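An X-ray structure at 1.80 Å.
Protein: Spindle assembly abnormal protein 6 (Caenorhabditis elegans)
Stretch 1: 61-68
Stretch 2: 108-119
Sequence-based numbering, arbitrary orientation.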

# COMPACT_ATOMS: atom_id res chain seq x y z
N ASP A 61 -27.16 2.13 14.66
CA ASP A 61 -28.16 2.30 13.57
C ASP A 61 -28.82 1.01 13.19
O ASP A 61 -29.91 1.04 12.61
CB ASP A 61 -27.50 2.81 12.28
CG ASP A 61 -26.53 3.94 12.45
OD1 ASP A 61 -25.49 3.72 13.10
OD2 ASP A 61 -26.77 5.00 11.87
N ASP A 62 -28.08 -0.11 13.36
CA ASP A 62 -28.51 -1.41 12.88
C ASP A 62 -28.09 -2.52 13.84
O ASP A 62 -26.88 -2.77 14.01
CB ASP A 62 -27.90 -1.61 11.47
CG ASP A 62 -28.31 -2.87 10.73
OD1 ASP A 62 -29.20 -3.60 11.24
OD2 ASP A 62 -27.74 -3.13 9.66
N PHE A 63 -29.08 -3.22 14.44
CA PHE A 63 -28.83 -4.33 15.36
C PHE A 63 -28.16 -5.51 14.64
O PHE A 63 -27.52 -6.33 15.28
CB PHE A 63 -30.14 -4.85 16.04
CG PHE A 63 -31.20 -3.89 16.57
CD1 PHE A 63 -30.84 -2.76 17.30
CD2 PHE A 63 -32.55 -4.19 16.46
CE1 PHE A 63 -31.82 -1.91 17.85
CE2 PHE A 63 -33.54 -3.34 17.00
CZ PHE A 63 -33.16 -2.21 17.68
N GLU A 64 -28.30 -5.59 13.31
CA GLU A 64 -27.71 -6.65 12.49
C GLU A 64 -26.26 -6.33 12.12
O GLU A 64 -25.58 -7.21 11.59
CB GLU A 64 -28.54 -6.88 11.22
CG GLU A 64 -29.88 -7.54 11.49
CD GLU A 64 -30.76 -7.70 10.26
OE1 GLU A 64 -30.86 -6.74 9.46
OE2 GLU A 64 -31.37 -8.78 10.13
N PHE A 65 -25.80 -5.09 12.36
CA PHE A 65 -24.45 -4.62 12.08
C PHE A 65 -23.57 -5.03 13.26
O PHE A 65 -23.37 -4.27 14.19
CB PHE A 65 -24.45 -3.10 11.85
CG PHE A 65 -23.17 -2.58 11.23
CD1 PHE A 65 -22.04 -2.36 12.02
CD2 PHE A 65 -23.08 -2.37 9.86
CE1 PHE A 65 -20.86 -1.89 11.45
CE2 PHE A 65 -21.89 -1.91 9.30
CZ PHE A 65 -20.80 -1.66 10.10
N LEU A 66 -23.15 -6.29 13.26
CA LEU A 66 -22.35 -6.87 14.33
C LEU A 66 -21.41 -7.86 13.67
O LEU A 66 -21.86 -8.88 13.15
CB LEU A 66 -23.29 -7.53 15.38
CG LEU A 66 -22.67 -7.95 16.71
CD1 LEU A 66 -21.75 -6.86 17.29
CD2 LEU A 66 -23.74 -8.38 17.70
N PHE A 67 -20.11 -7.50 13.59
CA PHE A 67 -19.15 -8.34 12.87
C PHE A 67 -17.89 -8.56 13.65
O PHE A 67 -17.46 -7.65 14.37
CB PHE A 67 -18.80 -7.72 11.51
CG PHE A 67 -20.00 -7.40 10.65
CD1 PHE A 67 -20.53 -8.35 9.79
CD2 PHE A 67 -20.60 -6.14 10.68
CE1 PHE A 67 -21.66 -8.07 9.02
CE2 PHE A 67 -21.72 -5.86 9.90
CZ PHE A 67 -22.26 -6.84 9.09
N SER A 68 -17.27 -9.74 13.49
CA SER A 68 -16.01 -9.98 14.18
C SER A 68 -15.13 -10.96 13.43
O SER A 68 -15.58 -11.69 12.55
CB SER A 68 -16.24 -10.49 15.60
OG SER A 68 -16.72 -11.83 15.64
N ASN A 108 -12.68 2.37 6.00
CA ASN A 108 -13.77 2.00 5.08
C ASN A 108 -14.31 0.67 5.51
O ASN A 108 -13.53 -0.24 5.81
CB ASN A 108 -13.37 1.87 3.61
CG ASN A 108 -13.07 3.13 2.87
OD1 ASN A 108 -13.36 4.24 3.32
ND2 ASN A 108 -12.45 2.97 1.71
N ILE A 109 -15.63 0.55 5.51
CA ILE A 109 -16.30 -0.73 5.80
C ILE A 109 -17.16 -1.02 4.57
O ILE A 109 -17.97 -0.18 4.17
CB ILE A 109 -17.11 -0.71 7.13
CG1 ILE A 109 -16.17 -0.50 8.35
CG2 ILE A 109 -17.93 -1.99 7.29
CD1 ILE A 109 -16.88 0.21 9.52
N ILE A 110 -16.88 -2.13 3.90
CA ILE A 110 -17.61 -2.50 2.70
C ILE A 110 -18.51 -3.63 3.12
O ILE A 110 -18.03 -4.70 3.45
CB ILE A 110 -16.68 -2.84 1.51
CG1 ILE A 110 -15.74 -1.65 1.17
CG2 ILE A 110 -17.46 -3.28 0.28
CD1 ILE A 110 -14.38 -1.97 1.35
N LEU A 111 -19.81 -3.33 3.21
CA LEU A 111 -20.85 -4.22 3.68
C LEU A 111 -21.38 -5.11 2.58
O LEU A 111 -21.77 -4.63 1.52
CB LEU A 111 -22.00 -3.37 4.26
CG LEU A 111 -23.01 -4.06 5.15
CD1 LEU A 111 -22.36 -4.60 6.38
CD2 LEU A 111 -24.10 -3.09 5.56
N ASP A 112 -21.45 -6.42 2.87
CA ASP A 112 -22.05 -7.41 1.97
C ASP A 112 -23.55 -7.12 1.84
O ASP A 112 -24.15 -6.63 2.81
CB ASP A 112 -21.79 -8.83 2.53
CG ASP A 112 -22.55 -9.93 1.83
OD1 ASP A 112 -22.41 -10.06 0.60
OD2 ASP A 112 -23.28 -10.68 2.52
N ALA A 113 -24.15 -7.39 0.66
CA ALA A 113 -25.58 -7.15 0.39
C ALA A 113 -26.50 -7.77 1.46
O ALA A 113 -27.46 -7.12 1.88
CB ALA A 113 -25.95 -7.69 -0.99
N GLU A 114 -26.21 -9.02 1.89
CA GLU A 114 -27.00 -9.73 2.88
C GLU A 114 -26.45 -9.58 4.31
O GLU A 114 -26.94 -10.26 5.21
CB GLU A 114 -27.08 -11.22 2.51
CG GLU A 114 -28.31 -11.56 1.68
CD GLU A 114 -28.36 -12.97 1.12
OE1 GLU A 114 -27.92 -13.91 1.83
OE2 GLU A 114 -28.86 -13.13 -0.01
N LYS A 115 -25.46 -8.68 4.52
CA LYS A 115 -24.84 -8.40 5.83
C LYS A 115 -24.28 -9.68 6.48
O LYS A 115 -24.38 -9.86 7.70
CB LYS A 115 -25.84 -7.71 6.80
CG LYS A 115 -26.36 -6.35 6.33
CD LYS A 115 -27.56 -5.95 7.18
CE LYS A 115 -28.13 -4.62 6.77
NZ LYS A 115 -29.15 -4.16 7.75
N ASN A 116 -23.70 -10.59 5.66
CA ASN A 116 -23.07 -11.82 6.16
C ASN A 116 -21.66 -11.51 6.63
O ASN A 116 -21.10 -12.22 7.48
CB ASN A 116 -23.04 -12.90 5.07
CG ASN A 116 -24.39 -13.52 4.77
OD1 ASN A 116 -25.17 -13.86 5.67
ND2 ASN A 116 -24.66 -13.73 3.48
N PHE A 117 -21.08 -10.44 6.08
CA PHE A 117 -19.73 -9.99 6.38
C PHE A 117 -19.51 -8.56 5.90
O PHE A 117 -20.34 -7.98 5.20
CB PHE A 117 -18.71 -10.93 5.68
CG PHE A 117 -18.88 -11.03 4.18
CD1 PHE A 117 -18.27 -10.11 3.33
CD2 PHE A 117 -19.62 -12.06 3.62
CE1 PHE A 117 -18.44 -10.19 1.94
CE2 PHE A 117 -19.78 -12.15 2.23
CZ PHE A 117 -19.19 -11.22 1.40
N CYS A 118 -18.35 -8.02 6.25
CA CYS A 118 -17.88 -6.74 5.81
C CYS A 118 -16.38 -6.80 5.74
O CYS A 118 -15.76 -7.63 6.40
CB CYS A 118 -18.36 -5.63 6.72
SG CYS A 118 -17.56 -5.61 8.34
N SER A 119 -15.80 -5.91 4.94
CA SER A 119 -14.36 -5.76 4.88
C SER A 119 -14.05 -4.50 5.64
O SER A 119 -14.67 -3.48 5.39
CB SER A 119 -13.89 -5.68 3.43
OG SER A 119 -12.51 -5.38 3.35
O HOH W 1 -25.53 -9.31 10.15

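Stretch 2 is a β-hairpin, and the face of it that meets stretch 1 carries an apolar cluster near the strands and a charged pair of contacts near the turn. No direct backbone hydrogen bond joins the two stretches; side chains, packing of the Phe67 ring against the stretch 2 backbone, and one water make the contact, which buries 395 Å² in total.

The first strand contributes Ile109, whose CA-to-CB bond points toward stretch 1. Its CG2 methyl lies 4.0 Å from CZ of Phe65, an apolar contact between two buried residues. Leu111 follows with its CA-to-CB bond sideways, but its t/p rotamer brings the end of the side chain nearer, so that CD1 reaches both aromatic rings: it is 4.0 Å from CE2 of Phe65 and 3.5 Å from CZ of Phe67. The methyl CD1 touches both rings, and an aliphatic side chain suits this buried apolar site.

Asp112 opens the type I turn that reverses the chain. It does not touch stretch 1, but Asp112 OD2 accepts a hydrogen bond from N of Asn116 (3.2 Å) and a weak one from N of Glu114 (3.4 Å).

Lys115 ends that turn with positive phi and psi (56/37°), and its CA-to-CB bond points toward stretch 1. With chi2 to chi4 all t, the chain is extended and delivers NZ to two acidic residues. Lys115 NZ donates a hydrogen bond to OD2 of Asp62 at 2.6 Å, within a salt bridge, and forms a second, longer salt bridge with OE1 of Glu64 at 3.5 Å. Asp62 is held in place from within its own turn, its OD1 accepting from N of Glu64 at 3.0 Å. The backbone of Lys115 also takes part: its O lies 3.5 Å from CE1 of Phe67, at the ring edge, and the oxygen of water 1 lies 2.5 Å from Glu64 O and 2.8 Å from Lys115 O, and so links the two backbones.

In the second strand, the CA-to-CB bond of Phe117 points away, and its CA lies 3.8 Å from CE1 of Phe67. The CA-to-CB bond of Cys118 points toward stretch 1, and its SG sits over one face of the buried Phe67 ring, 4.2 Å from SG to the ring centroid and 27° off the normal. This sulfur-aromatic contact suits a small, polarizable side chain, and Phe67, with 93 Å² covered, is the most extensively buried residue of the contact.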